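Local coordinates for ferric vibriobactin ABC transporter, periplasmic ferric vibriobactin-binding protein (Vibrio cholerae, PDB 3R5T) that binds ferric vibriobactin in the periplasm and probably delivers this iron-siderophore complex to its ABC transporter for uptake, at residues A[19-23]-A[133-137]; A[35-39]-A[270-274]; A[38-44]-A[62-68]; A[26-30]-A[70-74]. All blocks are in the same frame, centred on the assembly; numbering follows the deposited sequence.

Interaction 1 (A[19-23]-A[133-137])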
# COMPACT_ATOMS: atom_id res chain seq x y z
N ILE A 19 21.70 13.64 1.98
CA ILE A 19 20.98 14.45 1.02
C ILE A 19 21.46 15.89 1.17
O ILE A 19 21.20 16.54 2.18
CB ILE A 19 19.46 14.33 1.24
CG1 ILE A 19 19.05 12.85 1.26
CG2 ILE A 19 18.71 15.09 0.18
CD1 ILE A 19 17.59 12.64 1.62
N PRO A 20 22.21 16.36 0.18
CA PRO A 20 22.95 17.63 0.28
C PRO A 20 22.05 18.86 0.32
O PRO A 20 22.37 19.84 0.99
CB PRO A 20 23.78 17.65 -1.02
CG PRO A 20 23.80 16.24 -1.50
CD PRO A 20 22.51 15.63 -1.06
N SER A 21 20.93 18.79 -0.38
CA SER A 21 20.01 19.92 -0.51
C SER A 21 18.57 19.41 -0.55
O SER A 21 18.33 18.26 -0.94
CB SER A 21 20.32 20.68 -1.80
OG SER A 21 20.46 19.79 -2.89
N GLN A 22 17.61 20.25 -0.17
CA GLN A 22 16.21 19.83 -0.23
C GLN A 22 15.86 19.35 -1.63
O GLN A 22 15.98 20.09 -2.60
CB GLN A 22 15.24 20.95 0.16
CG GLN A 22 13.78 20.50 0.20
CD GLN A 22 12.86 21.54 0.83
OE1 GLN A 22 13.18 22.72 0.86
NE2 GLN A 22 11.71 21.09 1.33
N PRO A 23 15.40 18.11 -1.75
CA PRO A 23 15.05 17.59 -3.07
C PRO A 23 13.94 18.39 -3.76
O PRO A 23 12.90 18.69 -3.16
CB PRO A 23 14.55 16.17 -2.76
CG PRO A 23 15.31 15.79 -1.54
CD PRO A 23 15.40 17.05 -0.72
N ALA A 133 12.91 12.85 4.43
CA ALA A 133 13.87 12.85 3.34
C ALA A 133 13.73 14.08 2.45
O ALA A 133 14.69 14.50 1.80
CB ALA A 133 13.74 11.56 2.49
N THR A 134 12.54 14.67 2.41
CA THR A 134 12.25 15.70 1.41
C THR A 134 12.03 17.09 2.02
O THR A 134 11.80 18.06 1.29
CB THR A 134 11.00 15.33 0.60
OG1 THR A 134 9.90 15.13 1.50
CG2 THR A 134 11.23 14.04 -0.17
N GLY A 135 12.09 17.18 3.35
CA GLY A 135 11.84 18.44 4.03
C GLY A 135 10.38 18.82 3.97
O GLY A 135 10.03 20.00 4.03
N LEU A 136 9.52 17.81 3.89
CA LEU A 136 8.09 18.06 3.76
C LEU A 136 7.35 17.58 5.01
O LEU A 136 6.22 17.10 4.95
CB LEU A 136 7.53 17.41 2.49
CG LEU A 136 8.13 17.98 1.19
CD1 LEU A 136 7.64 17.22 -0.04
CD2 LEU A 136 7.78 19.46 1.07
N GLU A 137 8.00 17.73 6.15
CA GLU A 137 7.41 17.32 7.43
C GLU A 137 6.08 18.03 7.72
O GLU A 137 5.14 17.41 8.23
CB GLU A 137 8.41 17.52 8.58
CG GLU A 137 9.72 16.76 8.39
CD GLU A 137 10.83 17.58 7.72
OE1 GLU A 137 10.53 18.58 7.03
OE2 GLU A 137 12.01 17.21 7.89
O HOH W 1 10.86 18.44 -1.38
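The carboxamide of Q22 reaches across to the end of helix 123-134 and lays its NE2 against the carbonyl oxygen of T134. NE2 stands 3.0 Å from T134 O, with an N-H...O angle of 158°. The oxygen lies only 8° out of the amide plane of Q22, and on the acceptor side the donor sits in the carbonyl plane, on a lone pair of T134 O. Extension of the side chain makes this possible: with CG anti to the backbone N (chi1 -176°) and the chain straight beyond CG, the amide is carried alongside the helix end. NE2 also passes 3.4 Å from G135 O, at an angle too poor for a hydrogen bond.

I19, closing strand 16-19, and P23, in the loop that follows, approach the last helical turn. CD1 of I19 lies 3.4 Å from A133 O and 4.1 Å from A133 CB. P23 CG lies 3.6 Å from the same oxygen, A133 O, and P23 CD meets the CA of T134. W5 touches I19, Q22 and P23, and L89 of strand 89-93 touches I19, P23 and T134, so the loop between strands 16-19 and 26-28 is packed onto the helix terminus through a shared apolar core.

G135, with positive phi, leaves the helix here. T134 O receives the Q22 amide and a water that also donates to P23 O, whereas A133 O is buried among carbon atoms without a polar partner. The helix end is therefore met by one direct polar grip and one water bridge, set beside an apolar seal.

Interaction 2 (A[35-39]-A[270-274])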
# COMPACT_ATOMS: atom_id res chain seq x y z
N GLY A 35 2.59 6.68 -4.90
CA GLY A 35 1.33 7.12 -4.32
C GLY A 35 1.51 7.97 -3.05
O GLY A 35 0.81 8.96 -2.86
N THR A 36 2.48 7.59 -2.22
CA THR A 36 2.70 8.32 -0.98
C THR A 36 3.47 9.62 -1.23
O THR A 36 3.21 10.64 -0.57
CB THR A 36 3.33 7.40 0.08
OG1 THR A 36 2.36 6.38 0.40
CG2 THR A 36 3.66 8.18 1.36
N LEU A 37 4.38 9.60 -2.20
CA LEU A 37 5.01 10.85 -2.62
C LEU A 37 3.94 11.85 -3.09
O LEU A 37 3.95 13.03 -2.70
CB LEU A 37 6.06 10.62 -3.71
CG LEU A 37 7.34 9.92 -3.23
CD1 LEU A 37 8.11 9.36 -4.39
CD2 LEU A 37 8.22 10.85 -2.43
N LEU A 38 3.00 11.38 -3.90
CA LEU A 38 1.90 12.26 -4.32
C LEU A 38 1.02 12.73 -3.14
O LEU A 38 0.56 13.88 -3.11
CB LEU A 38 1.05 11.55 -5.38
CG LEU A 38 1.76 11.31 -6.72
CD1 LEU A 38 1.01 10.32 -7.59
CD2 LEU A 38 1.99 12.62 -7.46
N ALA A 39 0.82 11.83 -2.18
CA ALA A 39 -0.02 12.11 -1.02
C ALA A 39 0.48 13.32 -0.23
O ALA A 39 -0.32 14.11 0.25
CB ALA A 39 -0.07 10.87 -0.11
N ILE A 270 -1.75 0.18 -0.50
CA ILE A 270 -2.38 1.23 0.30
C ILE A 270 -1.61 2.53 0.27
O ILE A 270 -0.43 2.60 0.65
CB ILE A 270 -2.50 0.80 1.77
CG1 ILE A 270 -3.31 -0.49 1.89
CG2 ILE A 270 -3.11 1.96 2.58
CD1 ILE A 270 -4.70 -0.37 1.33
N ASP A 271 -2.25 3.57 -0.22
CA ASP A 271 -1.73 4.92 -0.12
C ASP A 271 -2.92 5.79 0.29
O ASP A 271 -4.03 5.28 0.45
CB ASP A 271 -1.07 5.35 -1.44
CG ASP A 271 -1.96 5.12 -2.62
OD1 ASP A 271 -1.56 4.39 -3.55
OD2 ASP A 271 -3.07 5.70 -2.61
N LEU A 272 -2.72 7.08 0.46
CA LEU A 272 -3.81 7.97 0.86
C LEU A 272 -5.02 7.81 -0.06
O LEU A 272 -6.16 7.78 0.40
CB LEU A 272 -3.35 9.41 0.82
CG LEU A 272 -4.45 10.44 1.03
CD1 LEU A 272 -5.12 10.33 2.41
CD2 LEU A 272 -3.88 11.85 0.81
N PHE A 273 -4.76 7.68 -1.36
CA PHE A 273 -5.84 7.65 -2.33
C PHE A 273 -6.63 6.36 -2.29
O PHE A 273 -7.87 6.38 -2.25
CB PHE A 273 -5.27 7.99 -3.71
CG PHE A 273 -4.44 9.23 -3.67
CD1 PHE A 273 -3.05 9.17 -3.64
CD2 PHE A 273 -5.05 10.47 -3.57
CE1 PHE A 273 -2.30 10.34 -3.57
CE2 PHE A 273 -4.30 11.63 -3.49
CZ PHE A 273 -2.93 11.57 -3.50
N SER A 274 -5.94 5.22 -2.28
CA SER A 274 -6.69 3.97 -2.18
C SER A 274 -7.30 3.79 -0.79
O SER A 274 -8.36 3.19 -0.66
CB SER A 274 -5.84 2.75 -2.54
OG SER A 274 -4.63 2.70 -1.81
O HOH W 2 1.23 3.82 -4.86
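G35 and D271 bring the two backbones to 5.6 Å between their CA atoms, and A39 and L272 stand 5.9 Å apart a helical turn further on. Helix 31-39 thus presents one side, G35 and A39, to the beginning of helix 272-286. The closeness at G35 is possible because no side chain intervenes: D271 CB rests 4.0 Å from the carbonyl carbon of G35. The side chains of T36 and D271 slide past each other in opposite directions.

Segment 270-274 opens with a capping box. D271 is the N-cap of helix 272-286: its OD2 accepts from S274 N with an N-H...O angle of 165°, met from above the carboxylate plane, and more weakly from F273 N, while S274 OG accepts in return from D271 N. Chi1 of 51° sets the carboxylate between the backbone N and the carbonyl carbon, which brings OD2 to the backbone N atoms of F273 and S274. Its other oxygen, OD1, is held by Q58 NE2 and lies within reach of a water that bonds weakly to G35 N.

Beyond the cap, F273 turns the edge of its ring to helix 31-39. CE1 lies near G35 O at 3.5 Å and near A39 N at 3.7 Å, both close to the ring plane and themselves hydrogen-bonded. L38 CB comes obliquely to CE1 at 4.0 Å. One face of the phenyl carries L272 CD2, offset toward the rim, and L272 CB packs on A39 CB at 3.7 Å. L272 also touches T143 and F147 of helix 137-155.

Interaction 3 (A[38-44]-A[62-68])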
# COMPACT_ATOMS: atom_id res chain seq x y z
N LEU A 38 3.00 11.38 -3.90
CA LEU A 38 1.90 12.26 -4.32
C LEU A 38 1.02 12.73 -3.14
O LEU A 38 0.56 13.88 -3.11
CB LEU A 38 1.05 11.55 -5.38
CG LEU A 38 1.76 11.31 -6.72
CD1 LEU A 38 1.01 10.32 -7.59
CD2 LEU A 38 1.99 12.62 -7.46
N ALA A 39 0.82 11.83 -2.18
CA ALA A 39 -0.02 12.11 -1.02
C ALA A 39 0.48 13.32 -0.23
O ALA A 39 -0.32 14.11 0.25
CB ALA A 39 -0.07 10.87 -0.11
N ILE A 40 1.80 13.45 -0.11
CA ILE A 40 2.39 14.56 0.64
C ILE A 40 2.83 15.72 -0.24
O ILE A 40 3.54 16.62 0.22
CB ILE A 40 3.56 14.11 1.54
CG1 ILE A 40 4.74 13.61 0.70
CG2 ILE A 40 3.08 13.02 2.51
CD1 ILE A 40 6.02 13.36 1.53
N ASP A 41 2.38 15.70 -1.50
CA ASP A 41 2.72 16.75 -2.47
C ASP A 41 4.21 16.91 -2.67
O ASP A 41 4.70 18.02 -2.87
CB ASP A 41 2.11 18.09 -2.05
CG ASP A 41 0.60 18.08 -2.10
OD1 ASP A 41 0.03 17.38 -2.96
OD2 ASP A 41 -0.02 18.77 -1.26
N ALA A 42 4.95 15.81 -2.63
CA ALA A 42 6.38 15.88 -2.91
C ALA A 42 6.59 16.07 -4.42
O ALA A 42 5.78 15.61 -5.22
CB ALA A 42 7.09 14.63 -2.44
N PRO A 43 7.66 16.77 -4.79
CA PRO A 43 7.91 17.07 -6.20
C PRO A 43 8.49 15.87 -6.93
O PRO A 43 9.65 15.87 -7.38
CB PRO A 43 8.92 18.21 -6.13
CG PRO A 43 9.61 18.03 -4.80
CD PRO A 43 8.58 17.48 -3.88
N VAL A 44 7.67 14.82 -7.03
CA VAL A 44 8.05 13.64 -7.79
C VAL A 44 7.80 13.92 -9.26
O VAL A 44 6.70 14.31 -9.68
CB VAL A 44 7.33 12.33 -7.29
CG1 VAL A 44 5.81 12.51 -7.23
CG2 VAL A 44 7.75 11.14 -8.17
N LEU A 62 -4.05 11.93 -11.17
CA LEU A 62 -3.29 12.95 -10.46
C LEU A 62 -1.83 13.00 -10.94
O LEU A 62 -1.27 14.07 -11.15
CB LEU A 62 -3.36 12.72 -8.94
CG LEU A 62 -2.65 13.76 -8.08
CD1 LEU A 62 -3.29 15.13 -8.27
CD2 LEU A 62 -2.68 13.36 -6.62
N ALA A 63 -1.22 11.83 -11.13
CA ALA A 63 0.15 11.77 -11.64
C ALA A 63 0.22 12.44 -13.03
O ALA A 63 1.13 13.24 -13.29
CB ALA A 63 0.64 10.34 -11.72
N GLU A 64 -0.73 12.13 -13.89
CA GLU A 64 -0.78 12.74 -15.22
C GLU A 64 -0.97 14.26 -15.14
O GLU A 64 -0.30 15.02 -15.84
CB GLU A 64 -1.88 12.09 -16.07
CG GLU A 64 -1.63 10.62 -16.37
CD GLU A 64 -2.75 9.96 -17.16
OE1 GLU A 64 -2.73 8.71 -17.28
OE2 GLU A 64 -3.64 10.69 -17.65
N LEU A 65 -1.85 14.70 -14.26
CA LEU A 65 -2.07 16.13 -14.06
C LEU A 65 -0.79 16.85 -13.61
O LEU A 65 -0.49 17.95 -14.08
CB LEU A 65 -3.18 16.35 -13.03
CG LEU A 65 -3.67 17.78 -12.84
CD1 LEU A 65 -4.14 18.35 -14.17
CD2 LEU A 65 -4.79 17.84 -11.80
N ARG A 66 -0.02 16.21 -12.73
CA ARG A 66 1.21 16.79 -12.21
C ARG A 66 2.43 16.52 -13.11
O ARG A 66 3.57 16.86 -12.76
CB ARG A 66 1.47 16.29 -10.78
CG ARG A 66 0.46 16.81 -9.79
CD ARG A 66 0.77 16.36 -8.37
NE ARG A 66 -0.26 16.80 -7.44
CZ ARG A 66 -0.36 16.41 -6.17
NH1 ARG A 66 0.53 15.57 -5.64
NH2 ARG A 66 -1.36 16.86 -5.43
N GLN A 67 2.17 15.93 -14.27
CA GLN A 67 3.20 15.68 -15.26
C GLN A 67 4.29 14.75 -14.76
O GLN A 67 5.46 14.90 -15.10
CB GLN A 67 3.80 17.00 -15.76
CG GLN A 67 2.79 17.86 -16.48
CD GLN A 67 3.31 19.26 -16.78
OE1 GLN A 67 4.44 19.43 -17.23
NE2 GLN A 67 2.48 20.26 -16.52
N VAL A 68 3.90 13.76 -13.97
CA VAL A 68 4.84 12.74 -13.52
C VAL A 68 5.11 11.81 -14.69
O VAL A 68 4.21 11.09 -15.13
CB VAL A 68 4.28 11.92 -12.34
CG1 VAL A 68 5.25 10.80 -11.93
CG2 VAL A 68 3.96 12.82 -11.16
O HOH W 3 -1.76 15.55 -2.81
O HOH W 4 3.36 15.79 -6.14
O HOH W 5 6.07 16.38 -11.42
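The guanidinium of R66 has L62 CD2 on one face, 3.8 Å above the plane and over its centre, while L38 O lies at its edge together with a water. R66 NH1 donates to L38 O at 3.0 Å, with the oxygen 11° out of the guanidinium plane and the donor on a lone pair in the carbonyl plane. The carboxylate of D41 meets the group differently: its plane is turned 65° from the guanidinium, and OD1 approaches obliquely, 2.9 Å from R66 NH2. This is a salt bridge, but the N-H...O angle of 119° makes its hydrogen bond weak. The edge water links NH2 to L38 O; a second water donates to A42 O and accepts, weakly, from NH1. An extended chain from CG to NE carries the charge across.

Both helices finish in Schellman motifs. D41, with positive phi, is the C-prime residue of helix 31-39, its N bonded to L38 O and A42 N to L37 O; Q67 plays the same part for helix 60-65, with V68 N bonded to A63 O. L38 O therefore accepts from both D41 N and R66 NH1. The cation lies at a helix C terminus, where the carbonyl end of the dipole would probably favour it.

Beneath this polar rim the packing is apolar. L38 CD1 touches A63 CB at 4.1 Å, and L38 CD2 touches both R66 CD and V68 CG2, as the leucine and arginine chains run past each other in opposite directions. V68 CG2 also reaches V44 O at 3.5 Å, at the start of strand 44-49, and a water donates to both V44 O and R66 O.

Interaction 4 (A[26-30]-A[70-74])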
# COMPACT_ATOMS: atom_id res chain seq x y z
N ILE A 26 12.34 14.73 -7.66
CA ILE A 26 12.40 13.38 -7.10
C ILE A 26 11.98 12.34 -8.14
O ILE A 26 10.95 12.50 -8.80
CB ILE A 26 11.47 13.25 -5.87
CG1 ILE A 26 11.82 14.30 -4.81
CG2 ILE A 26 11.53 11.84 -5.31
CD1 ILE A 26 10.71 14.54 -3.79
N LEU A 27 12.77 11.28 -8.27
CA LEU A 27 12.49 10.19 -9.20
C LEU A 27 12.20 8.92 -8.41
O LEU A 27 13.03 8.47 -7.61
CB LEU A 27 13.68 9.96 -10.15
CG LEU A 27 13.43 8.98 -11.30
CD1 LEU A 27 14.19 9.40 -12.54
CD2 LEU A 27 13.80 7.59 -10.87
N SER A 28 11.02 8.35 -8.61
CA SER A 28 10.68 7.13 -7.90
C SER A 28 10.90 5.90 -8.76
O SER A 28 10.42 5.83 -9.90
CB SER A 28 9.22 7.15 -7.45
OG SER A 28 8.90 5.89 -6.88
N THR A 29 11.66 4.94 -8.22
CA THR A 29 11.87 3.68 -8.93
C THR A 29 10.89 2.58 -8.51
O THR A 29 10.99 1.45 -9.00
CB THR A 29 13.31 3.12 -8.75
OG1 THR A 29 13.51 2.67 -7.40
CG2 THR A 29 14.35 4.19 -9.09
N ALA A 30 9.97 2.93 -7.60
CA ALA A 30 9.01 1.96 -7.06
C ALA A 30 7.59 2.52 -7.15
O ALA A 30 7.23 3.45 -6.42
CB ALA A 30 9.34 1.58 -5.58
N LYS A 70 6.01 8.69 -16.84
CA LYS A 70 6.03 7.25 -16.61
C LYS A 70 7.31 6.66 -17.19
O LYS A 70 7.60 6.81 -18.39
CB LYS A 70 4.80 6.55 -17.19
CG LYS A 70 4.73 5.07 -16.79
CD LYS A 70 3.30 4.52 -16.84
CE LYS A 70 2.69 4.70 -18.21
NZ LYS A 70 1.37 4.00 -18.34
N LEU A 71 8.07 6.00 -16.33
CA LEU A 71 9.34 5.40 -16.74
C LEU A 71 9.14 3.92 -17.05
O LEU A 71 8.12 3.54 -17.62
CB LEU A 71 10.38 5.59 -15.63
CG LEU A 71 10.57 7.06 -15.22
CD1 LEU A 71 11.45 7.15 -13.99
CD2 LEU A 71 11.14 7.89 -16.39
N TRP A 72 10.12 3.10 -16.69
CA TRP A 72 10.14 1.68 -17.07
C TRP A 72 9.18 0.85 -16.24
O TRP A 72 8.83 1.24 -15.12
CB TRP A 72 11.57 1.13 -16.89
CG TRP A 72 12.07 1.28 -15.46
CD1 TRP A 72 11.87 0.41 -14.43
CD2 TRP A 72 12.83 2.38 -14.92
NE1 TRP A 72 12.44 0.90 -13.28
CE2 TRP A 72 13.04 2.10 -13.55
CE3 TRP A 72 13.32 3.57 -15.45
CZ2 TRP A 72 13.75 2.95 -12.71
CZ3 TRP A 72 14.03 4.43 -14.60
CH2 TRP A 72 14.23 4.11 -13.25
N PRO A 73 8.76 -0.31 -16.76
CA PRO A 73 7.99 -1.25 -15.95
C PRO A 73 8.95 -1.90 -14.98
O PRO A 73 10.11 -2.13 -15.32
CB PRO A 73 7.47 -2.29 -16.96
CG PRO A 73 8.15 -2.02 -18.23
CD PRO A 73 9.06 -0.84 -18.10
N ALA A 74 8.49 -2.14 -13.76
CA ALA A 74 9.27 -2.84 -12.75
C ALA A 74 10.11 -3.96 -13.32
O ALA A 74 9.62 -4.79 -14.10
CB ALA A 74 8.34 -3.38 -11.67
O HOH W 6 12.45 -0.06 -10.80
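Strands 26-28 and 69-73 belong to the parallel five-stranded sheet and are separated by strand 44-49, so their contact passes over that middle strand by side chains rather than by backbone bonds. The axes of the short segments approach to 9.3 Å and their directions differ by 29°, as expected of next-but-one strands in a twisted parallel sheet.

L27 and L71 bridge the gap. L71 CD1 fits against the branched end of L27, 3.8 Å from CG and at nearly the same distance from both methyls, the two chains crossing obliquely. L27 CG, anti to the backbone N (chi1 -171°), is extended toward the outer strand.

W72 adds the benzo end of its indole. Its CZ2 meets T29 CG2 at 3.9 Å, with the methyl at the ring edge, near the plane, whereas L27 CD2 comes to CH2 obliquely at 4.2 Å. A chi1 of 59° tucks the indole over its own backbone, and S81 and V82 of helix 79-85 pack against it. The pyrrole nitrogen points to a water in the ring plane: NE1 donates to it at 2.7 Å, and the water donates to T29 O.

At the strand end, S28 OG accepts from A30 N, forming an ST turn, and has T34 OG1 as a further partner. T29 OG1 is bonded to V91 O of strand 89-93 on the other flank. With strand order 3-2-1-4-5 and helices packed on the sheet, the arrangement is that of the N-terminal lobe in the class III (siderophore-binding) periplasmic binding proteins, where the sheet's C-terminal ends look toward the ligand cleft.

In the fold
From the N terminus, interaction 1 closes a loop of about 110 residues, joining the turn after strand 16-19 to the end of helix 123-134. Within that span lies interaction 4, between strands 26-28 and 69-73, and within interaction 4 lies interaction 3, between the ends of helices 31-39 and 60-65. Interaction 2 closes the longest loop, about 230 residues, and crosses interactions 1 and 4, carrying helix 31-39 to helix 272-286; it shares L38 and A39 with interaction 3. Neighbouring contacts touch: L136 packs on A42 between interactions 1 and 3, T134 on I26 between 1 and 4, and F273 on L62 between 2 and 3. Together they join the parallel sheet, its helices and the C-terminal helix.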